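Local coordinates for CLIP-associating protein (Drosophila melanogaster, PDB 4G3A) that tracks microtubule plus ends and stabilises dynamic microtubules, supporting mitotic spindle formation, kinetochore attachment and tubulin incorporation during poleward flux, at residues R115-E119 against N154-Y159; S7-F12 against D30-L35; M55-G60 against H94-R98. All coordinates share one frame; numbering follows the deposited sequence.

Contact 1: R115-E119 against N154-Y159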
loop_
_atom_site.group_PDB
_atom_site.type_symbol
_atom_site.label_atom_id
_atom_site.label_comp_id
_atom_site.label_asym_id
_atom_site.label_seq_id
_atom_site.Cartn_x
_atom_site.Cartn_y
_atom_site.Cartn_z
ATOM N N ARG A 115 4.171 2.825 0.700
ATOM C CA ARG A 115 4.945 3.690 1.593
ATOM C C ARG A 115 5.911 4.588 0.802
ATOM O O ARG A 115 6.123 5.753 1.148
ATOM C CB ARG A 115 5.677 2.858 2.652
ATOM C CG ARG A 115 4.718 2.143 3.621
ATOM C CD ARG A 115 5.429 1.690 4.903
ATOM N NE ARG A 115 6.459 0.686 4.648
ATOM C CZ ARG A 115 6.222 -0.621 4.581
ATOM N NH1 ARG A 115 4.989 -1.083 4.741
ATOM N NH2 ARG A 115 7.211 -1.471 4.351
ATOM N N ASP A 116 6.482 4.045 -0.271
ATOM C CA ASP A 116 7.403 4.814 -1.107
ATOM C C ASP A 116 6.704 6.000 -1.775
ATOM O O ASP A 116 7.267 7.091 -1.849
ATOM C CB ASP A 116 8.096 3.920 -2.144
ATOM C CG ASP A 116 9.123 2.977 -1.522
ATOM O OD1 ASP A 116 9.678 3.286 -0.441
ATOM O OD2 ASP A 116 9.379 1.917 -2.122
ATOM N N LEU A 117 5.475 5.802 -2.238
ATOM C CA LEU A 117 4.697 6.909 -2.800
ATOM C C LEU A 117 4.618 8.097 -1.837
ATOM O O LEU A 117 4.694 9.258 -2.243
ATOM C CB LEU A 117 3.279 6.453 -3.158
ATOM C CG LEU A 117 3.052 5.483 -4.324
ATOM C CD1 LEU A 117 1.608 4.987 -4.351
ATOM C CD2 LEU A 117 3.408 6.142 -5.675
HETATM N N MSE A 118 4.451 7.798 -0.556
HETATM C CA MSE A 118 4.300 8.838 0.448
HETATM C C MSE A 118 5.661 9.375 0.878
HETATM O O MSE A 118 5.860 10.580 0.953
HETATM C CB MSE A 118 3.521 8.298 1.653
HETATM C CG MSE A 118 2.088 7.937 1.313
HETATM SE SE MSE A 118 1.085 7.367 2.920
HETATM C CE MSE A 118 1.828 5.578 3.057
ATOM N N GLU A 119 6.606 8.486 1.151
ATOM C CA GLU A 119 7.911 8.938 1.619
ATOM C C GLU A 119 8.579 9.838 0.577
ATOM O O GLU A 119 9.170 10.861 0.917
ATOM C CB GLU A 119 8.826 7.762 1.973
ATOM C CG GLU A 119 10.169 8.208 2.564
ATOM C CD GLU A 119 11.017 7.056 3.101
ATOM O OE1 GLU A 119 10.536 5.903 3.134
ATOM O OE2 GLU A 119 12.172 7.314 3.502
ATOM N N ASN A 154 0.452 1.971 9.545
ATOM C CA ASN A 154 1.844 2.312 9.218
ATOM C C ASN A 154 1.987 3.788 8.881
ATOM O O ASN A 154 2.942 4.434 9.301
ATOM C CB ASN A 154 2.368 1.471 8.047
ATOM C CG ASN A 154 2.459 -0.009 8.370
ATOM O OD1 ASN A 154 2.504 -0.845 7.470
ATOM N ND2 ASN A 154 2.480 -0.342 9.654
ATOM N N ALA A 155 1.045 4.317 8.100
ATOM C CA ALA A 155 1.060 5.729 7.729
ATOM C C ALA A 155 0.929 6.662 8.945
ATOM O O ALA A 155 1.599 7.699 9.034
ATOM C CB ALA A 155 -0.041 6.014 6.735
ATOM N N LEU A 156 0.060 6.292 9.876
ATOM C CA LEU A 156 -0.094 7.044 11.117
ATOM C C LEU A 156 1.184 6.984 11.939
ATOM O O LEU A 156 1.680 7.997 12.431
ATOM C CB LEU A 156 -1.270 6.466 11.926
ATOM C CG LEU A 156 -1.881 7.309 13.047
ATOM C CD1 LEU A 156 -2.448 8.608 12.496
ATOM C CD2 LEU A 156 -2.965 6.508 13.797
ATOM N N HIS A 157 1.723 5.783 12.097
ATOM C CA HIS A 157 2.937 5.632 12.871
ATOM C C HIS A 157 4.080 6.432 12.242
ATOM O O HIS A 157 4.885 7.013 12.950
ATOM C CB HIS A 157 3.304 4.156 13.042
ATOM C CG HIS A 157 2.419 3.432 14.030
ATOM N ND1 HIS A 157 1.657 4.084 14.955
ATOM C CD2 HIS A 157 2.210 2.101 14.212
ATOM C CE1 HIS A 157 0.987 3.188 15.684
ATOM N NE2 HIS A 157 1.312 1.991 15.255
ATOM N N GLU A 158 4.125 6.494 10.913
ATOM C CA GLU A 158 5.248 7.145 10.232
ATOM C C GLU A 158 5.087 8.659 10.145
ATOM O O GLU A 158 6.076 9.403 10.258
ATOM C CB GLU A 158 5.467 6.549 8.835
ATOM C CG GLU A 158 6.268 5.255 8.844
ATOM C CD GLU A 158 6.123 4.460 7.558
ATOM O OE1 GLU A 158 6.378 5.018 6.467
ATOM O OE2 GLU A 158 5.753 3.269 7.644
ATOM N N TYR A 159 3.851 9.119 9.980
ATOM C CA TYR A 159 3.611 10.547 9.766
ATOM C C TYR A 159 2.907 11.301 10.897
ATOM O O TYR A 159 3.016 12.521 10.984
ATOM C CB TYR A 159 2.877 10.760 8.446
ATOM C CG TYR A 159 3.702 10.257 7.284
ATOM C CD1 TYR A 159 4.817 10.963 6.850
ATOM C CD2 TYR A 159 3.385 9.074 6.647
ATOM C CE1 TYR A 159 5.592 10.506 5.803
ATOM C CE2 TYR A 159 4.152 8.608 5.594
ATOM C CZ TYR A 159 5.262 9.329 5.184
ATOM O OH TYR A 159 6.025 8.871 4.134
HETATM O O HOH W 1 2.286 0.148 4.623
HETATM O O HOH W 2 5.843 6.134 3.915
#

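Contact 2: S7-F12 against D30-L35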
loop_
_atom_site.group_PDB
_atom_site.type_symbol
_atom_site.label_atom_id
_atom_site.label_comp_id
_atom_site.label_asym_id
_atom_site.label_seq_id
_atom_site.Cartn_x
_atom_site.Cartn_y
_atom_site.Cartn_z
ATOM N N SER A 7 21.966 -2.421 -21.135
ATOM C CA SER A 7 22.933 -1.465 -20.599
ATOM C C SER A 7 22.267 -0.152 -20.202
ATOM O O SER A 7 22.812 0.627 -19.406
ATOM C CB SER A 7 24.045 -1.208 -21.621
ATOM O OG SER A 7 23.503 -0.852 -22.881
ATOM N N ASP A 8 21.087 0.099 -20.756
ATOM C CA ASP A 8 20.323 1.281 -20.362
ATOM C C ASP A 8 18.820 1.034 -20.408
ATOM O O ASP A 8 18.365 -0.034 -20.826
ATOM C CB ASP A 8 20.692 2.481 -21.233
ATOM C CG ASP A 8 20.430 2.233 -22.695
ATOM O OD1 ASP A 8 20.877 3.052 -23.524
ATOM O OD2 ASP A 8 19.783 1.215 -23.015
ATOM N N LEU A 9 18.054 2.028 -19.980
ATOM C CA LEU A 9 16.602 1.888 -19.936
ATOM C C LEU A 9 15.995 1.492 -21.284
ATOM O O LEU A 9 15.164 0.587 -21.356
ATOM C CB LEU A 9 15.961 3.176 -19.423
ATOM C CG LEU A 9 15.481 3.175 -17.974
ATOM C CD1 LEU A 9 13.974 3.208 -17.964
ATOM C CD2 LEU A 9 15.994 1.961 -17.215
ATOM N N ASP A 10 16.420 2.161 -22.353
ATOM C CA ASP A 10 15.890 1.866 -23.680
ATOM C C ASP A 10 16.092 0.397 -24.035
ATOM O O ASP A 10 15.215 -0.236 -24.624
ATOM C CB ASP A 10 16.532 2.773 -24.733
ATOM C CG ASP A 10 15.914 4.159 -24.756
ATOM O OD1 ASP A 10 14.674 4.254 -24.626
ATOM O OD2 ASP A 10 16.663 5.148 -24.908
ATOM N N GLY A 11 17.249 -0.141 -23.661
ATOM C CA GLY A 11 17.537 -1.551 -23.848
ATOM C C GLY A 11 16.540 -2.461 -23.146
ATOM O O GLY A 11 16.070 -3.438 -23.730
ATOM N N PHE A 12 16.222 -2.157 -21.887
ATOM C CA PHE A 12 15.229 -2.937 -21.160
ATOM C C PHE A 12 13.872 -2.839 -21.851
ATOM O O PHE A 12 13.215 -3.846 -22.101
ATOM C CB PHE A 12 15.102 -2.461 -19.704
ATOM C CG PHE A 12 16.187 -2.976 -18.798
ATOM C CD1 PHE A 12 16.146 -4.276 -18.318
ATOM C CD2 PHE A 12 17.240 -2.158 -18.418
ATOM C CE1 PHE A 12 17.144 -4.755 -17.484
ATOM C CE2 PHE A 12 18.240 -2.629 -17.583
ATOM C CZ PHE A 12 18.193 -3.930 -17.118
ATOM N N ASP A 30 17.239 -7.877 -13.262
ATOM C CA ASP A 30 18.268 -6.934 -13.678
ATOM C C ASP A 30 17.748 -5.507 -13.748
ATOM O O ASP A 30 18.451 -4.570 -13.375
ATOM C CB ASP A 30 18.863 -7.349 -15.021
ATOM C CG ASP A 30 19.645 -8.641 -14.932
ATOM O OD1 ASP A 30 20.151 -8.948 -13.828
ATOM O OD2 ASP A 30 19.752 -9.345 -15.962
ATOM N N LEU A 31 16.517 -5.348 -14.227
ATOM C CA LEU A 31 15.867 -4.040 -14.246
ATOM C C LEU A 31 15.892 -3.430 -12.845
ATOM O O LEU A 31 16.342 -2.297 -12.655
ATOM C CB LEU A 31 14.424 -4.160 -14.756
ATOM C CG LEU A 31 13.698 -2.923 -15.311
ATOM C CD1 LEU A 31 12.196 -3.146 -15.372
ATOM C CD2 LEU A 31 13.972 -1.734 -14.473
ATOM N N VAL A 32 15.413 -4.182 -11.860
ATOM C CA VAL A 32 15.426 -3.702 -10.480
ATOM C C VAL A 32 16.850 -3.349 -10.017
ATOM O O VAL A 32 17.089 -2.276 -9.462
ATOM C CB VAL A 32 14.785 -4.718 -9.514
ATOM C CG1 VAL A 32 14.936 -4.244 -8.081
ATOM C CG2 VAL A 32 13.316 -4.918 -9.858
ATOM N N THR A 33 17.798 -4.246 -10.269
ATOM C CA THR A 33 19.191 -3.978 -9.933
ATOM C C THR A 33 19.665 -2.676 -10.567
ATOM O O THR A 33 20.299 -1.848 -9.914
ATOM C CB THR A 33 20.106 -5.115 -10.398
ATOM O OG1 THR A 33 19.807 -6.299 -9.647
ATOM C CG2 THR A 33 21.567 -4.742 -10.193
ATOM N N PHE A 34 19.345 -2.500 -11.841
ATOM C CA PHE A 34 19.754 -1.317 -12.586
ATOM C C PHE A 34 19.217 -0.045 -11.940
ATOM O O PHE A 34 19.971 0.883 -11.658
ATOM C CB PHE A 34 19.262 -1.415 -14.034
ATOM C CG PHE A 34 19.623 -0.228 -14.880
ATOM C CD1 PHE A 34 20.784 -0.232 -15.642
ATOM C CD2 PHE A 34 18.805 0.891 -14.917
ATOM C CE1 PHE A 34 21.125 0.861 -16.426
ATOM C CE2 PHE A 34 19.137 1.989 -15.696
ATOM C CZ PHE A 34 20.297 1.970 -16.458
ATOM N N LEU A 35 17.905 -0.008 -11.713
ATOM C CA LEU A 35 17.250 1.164 -11.139
ATOM C C LEU A 35 17.680 1.425 -9.698
ATOM O O LEU A 35 17.601 2.558 -9.215
ATOM C CB LEU A 35 15.726 0.999 -11.192
ATOM C CG LEU A 35 15.101 0.941 -12.588
ATOM C CD1 LEU A 35 13.610 0.708 -12.478
ATOM C CD2 LEU A 35 15.380 2.214 -13.361
#

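Contact 3: M55-G60 against H94-R98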
loop_
_atom_site.group_PDB
_atom_site.type_symbol
_atom_site.label_atom_id
_atom_site.label_comp_id
_atom_site.label_asym_id
_atom_site.label_seq_id
_atom_site.Cartn_x
_atom_site.Cartn_y
_atom_site.Cartn_z
HETATM N N MSE A 55 3.400 -2.972 -16.835
HETATM C CA MSE A 55 1.996 -3.240 -16.529
HETATM C C MSE A 55 1.575 -4.706 -16.695
HETATM O O MSE A 55 0.925 -5.259 -15.812
HETATM C CB MSE A 55 1.078 -2.291 -17.304
HETATM C CG MSE A 55 1.172 -0.850 -16.828
HETATM SE SE MSE A 55 0.771 -0.681 -14.912
HETATM C CE MSE A 55 -0.939 -1.617 -14.928
ATOM N N PRO A 56 1.945 -5.341 -17.822
ATOM C CA PRO A 56 1.652 -6.775 -17.960
ATOM C C PRO A 56 2.346 -7.635 -16.899
ATOM O O PRO A 56 1.832 -8.691 -16.537
ATOM C CB PRO A 56 2.191 -7.108 -19.357
ATOM C CG PRO A 56 2.105 -5.823 -20.098
ATOM C CD PRO A 56 2.418 -4.751 -19.088
ATOM N N TRP A 57 3.506 -7.199 -16.421
ATOM C CA TRP A 57 4.201 -7.915 -15.361
ATOM C C TRP A 57 3.388 -7.782 -14.066
ATOM O O TRP A 57 3.110 -8.760 -13.366
ATOM C CB TRP A 57 5.591 -7.312 -15.146
ATOM C CG TRP A 57 6.591 -7.572 -16.251
ATOM C CD1 TRP A 57 6.344 -8.116 -17.480
ATOM C CD2 TRP A 57 7.999 -7.297 -16.210
ATOM N NE1 TRP A 57 7.513 -8.192 -18.208
ATOM C CE2 TRP A 57 8.542 -7.699 -17.450
ATOM C CE3 TRP A 57 8.854 -6.750 -15.244
ATOM C CZ2 TRP A 57 9.897 -7.573 -17.746
ATOM C CZ3 TRP A 57 10.201 -6.626 -15.542
ATOM C CH2 TRP A 57 10.709 -7.032 -16.784
ATOM N N LEU A 58 3.019 -6.552 -13.745
ATOM C CA LEU A 58 2.293 -6.280 -12.513
ATOM C C LEU A 58 0.932 -6.974 -12.524
ATOM O O LEU A 58 0.556 -7.624 -11.552
ATOM C CB LEU A 58 2.108 -4.779 -12.338
ATOM C CG LEU A 58 1.271 -4.345 -11.136
ATOM C CD1 LEU A 58 1.970 -4.758 -9.862
ATOM C CD2 LEU A 58 1.049 -2.851 -11.182
ATOM N N THR A 59 0.207 -6.840 -13.631
ATOM C CA THR A 59 -1.126 -7.429 -13.756
ATOM C C THR A 59 -1.070 -8.891 -14.201
ATOM O O THR A 59 -2.090 -9.474 -14.565
ATOM C CB THR A 59 -1.985 -6.643 -14.761
ATOM O OG1 THR A 59 -1.499 -6.873 -16.090
ATOM C CG2 THR A 59 -1.939 -5.150 -14.447
ATOM N N GLY A 60 0.121 -9.483 -14.153
ATOM C CA GLY A 60 0.345 -10.804 -14.715
ATOM C C GLY A 60 0.090 -11.976 -13.784
ATOM O O GLY A 60 -0.274 -11.799 -12.624
ATOM N N HIS A 94 -3.877 -1.820 -9.484
ATOM C CA HIS A 94 -3.332 -3.178 -9.500
ATOM C C HIS A 94 -2.421 -3.472 -8.301
ATOM O O HIS A 94 -2.271 -4.622 -7.888
ATOM C CB HIS A 94 -2.628 -3.434 -10.834
ATOM C CG HIS A 94 -3.515 -3.175 -12.004
ATOM N ND1 HIS A 94 -3.420 -2.031 -12.771
ATOM C CD2 HIS A 94 -4.564 -3.869 -12.493
ATOM C CE1 HIS A 94 -4.348 -2.056 -13.706
ATOM N NE2 HIS A 94 -5.063 -3.160 -13.558
ATOM N N VAL A 95 -1.805 -2.426 -7.766
ATOM C CA VAL A 95 -1.051 -2.544 -6.531
ATOM C C VAL A 95 -2.009 -2.907 -5.403
ATOM O O VAL A 95 -1.716 -3.763 -4.577
ATOM C CB VAL A 95 -0.353 -1.236 -6.193
ATOM C CG1 VAL A 95 0.352 -1.360 -4.849
ATOM C CG2 VAL A 95 0.642 -0.890 -7.309
ATOM N N ILE A 96 -3.165 -2.260 -5.394
ATOM C CA ILE A 96 -4.214 -2.581 -4.433
ATOM C C ILE A 96 -4.563 -4.066 -4.480
ATOM O O ILE A 96 -4.557 -4.741 -3.447
ATOM C CB ILE A 96 -5.478 -1.737 -4.695
ATOM C CG1 ILE A 96 -5.222 -0.278 -4.295
ATOM C CG2 ILE A 96 -6.694 -2.318 -3.936
ATOM C CD1 ILE A 96 -6.354 0.666 -4.665
ATOM N N ASP A 97 -4.857 -4.575 -5.677
ATOM C CA ASP A 97 -5.150 -5.993 -5.849
ATOM C C ASP A 97 -4.045 -6.883 -5.280
ATOM O O ASP A 97 -4.326 -7.946 -4.737
ATOM C CB ASP A 97 -5.377 -6.335 -7.326
ATOM C CG ASP A 97 -6.731 -5.864 -7.835
ATOM O OD1 ASP A 97 -7.611 -5.539 -7.005
ATOM O OD2 ASP A 97 -6.911 -5.812 -9.062
ATOM N N ARG A 98 -2.792 -6.456 -5.405
ATOM C CA ARG A 98 -1.681 -7.261 -4.900
ATOM C C ARG A 98 -1.594 -7.253 -3.370
ATOM O O ARG A 98 -0.877 -8.068 -2.776
ATOM C CB ARG A 98 -0.359 -6.800 -5.501
ATOM C CG ARG A 98 -0.233 -7.039 -7.001
ATOM C CD ARG A 98 -0.105 -8.523 -7.329
ATOM N NE ARG A 98 -0.197 -8.769 -8.772
ATOM C CZ ARG A 98 -0.036 -9.960 -9.349
ATOM N NH1 ARG A 98 0.233 -11.035 -8.615
ATOM N NH2 ARG A 98 -0.143 -10.081 -10.668
#

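Contact 1: R115-E119 against N154-Y159
The ring of Y159 is approached obliquely from the other helix by M118 CB, 4.0 Å from CE2, and carries E158 CB over one face, offset toward the rim. The guanidinium of R115 has water 1 at its edge and in its plane, and this water accepts from NH1 and donates to N154 OD1. The amide of N154 stands almost upright to the guanidinium, the two planes 81° apart, and is joined to it through the water, since NH1 and OD1 are themselves 3.7 Å apart. E158 crosses R115 at about a right angle. Its OE2 lies against the aliphatic part of the arginine, 3.2 Å from CD, and well out of the guanidinium plane, so any attraction is probably one of charge alone, with no N-H aimed at the oxygen.

Water 2 ties three groups together: it donates to R115 O and to E158 OE1, and also bonds Y159 OH at 2.8 Å. The phenol oxygen ends beside the last turn of helix 104-119, close to E119 N but at a poor angle for a hydrogen bond. Beneath this polar layer the selenomethionine M118, bent at chi3 (-77°), turns its methyl CE toward A155 CB, 4.1 Å away. Its SE sits 5.3 Å from the Y159 ring centroid in an oblique Met-aromatic contact.

The two C-terminal helix ends run in the same direction, inclined at 29°, with their axes 11.6 Å apart, and two waters bridge their polar groups. Such side-by-side alignment of helices, with one helix between them in the chain, is characteristic of the HEAT-repeat solenoid of a TOG domain.

Contact 2: S7-F12 against D30-L35
Segment 7-12 enters helix 9-18 through a short loop and lies beside the last turns of helix 21-36, with the CA atoms of F12 and L31 7.0 Å apart and those of D8 and F34 8.2 Å apart. This is probably the first helical pair of the TOG domain's HEAT-like array. No hydrogen bond joins the two segments; aromatic and aliphatic groups make the contact.

F12 lays one face of its ring over the backbone of L31, whose CA sits 4.0 Å from the ring centroid in a CH-pi contact, and L31 CG lies over the same ring nearer the rim. D30 CB comes to the ring's edge, in its plane. The edge of F12 turns toward the face of F34 in an offset edge-to-face pair, with CE2 nearest CG, centroids 5.6 Å apart and planes at 62°. An alanine at F12 would be likely to leave the F34 face without its aromatic partner and open a gap over L31.

With CG anti to the backbone N (chi1 179°), F34 reaches back across the start of the first helix. There its CE1 meets S7 O at 3.4 Å and its CZ rests near D8 CA. L9 CD2 packs against F34 CE2 at 3.5 Å and also meets L35 CD2, which lies in the plane of the F34 ring at its edge. Behind this layer L50 touches L9, and L54 and W57 touch L31.

D8 is the N-cap of helix 9-18: its OD2 accepts from G11 N at 2.9 Å, met nearly along the C-O axis.

Contact 3: M55-G60 against H94-R98
Helix 47-58 ends at L58 and turns out through T59 and G60 beside the last turns of helix 88-98, bringing the CA atoms of T59 and H94 to 6.4 Å. R98, bent at chi2 (-70°), carries its guanidinium to the carbonyls at this helix end. NH2 donates to G60 O at 2.6 Å, with that oxygen in the guanidinium plane, and to L58 O at 2.7 Å, tilted 27° from it. A weak bond from NE also reaches L58 O. L58 O thus takes two bonds, one weak, and G60 O one, while NH1 of the same guanidinium forms a salt bridge with D101.

The H94 ring has T59 CG2 over the centre of one face, a CH-pi contact 3.6 Å from the centroid. T59 is held in turn by OG1, which donates to M55 O from above the carbonyl plane. The selenomethionine M55 folds back, bent at chi2 and chi3, and its CE approaches H94 ND1 obliquely. L58 CD2 packs on H94 CB at 3.7 Å and lies near V95, which itself packs on A110, L113 and L114 of helix 104-119.

An arginine bonded to the last-turn carbonyl of L58 and to G60 O just beyond it joins HEAT 1 to HEAT 2 in the TOG-domain solenoid.

From the N terminus, contact 2 comes first: it closes a loop of 17 residues, mostly helix, pairing the start of helix 9-18 with the end of helix 21-36. Contact 3 follows, spanning helix 63-80 to bring the end of helix 47-58 beside that of helix 88-98 and so join HEAT 1 to HEAT 2. Contact 1 then closes over helix 125-136, joining the end of helix 104-119, in HEAT 2, to that of helix 142-159. The three closures are in series; none nests within or crosses another. Contacts 2 and 3 touch where L31 CD1 packs on W57 CZ3, while contacts 1 and 3, centres about 21 Å apart, are linked through consecutive helices 88-98 and 104-119.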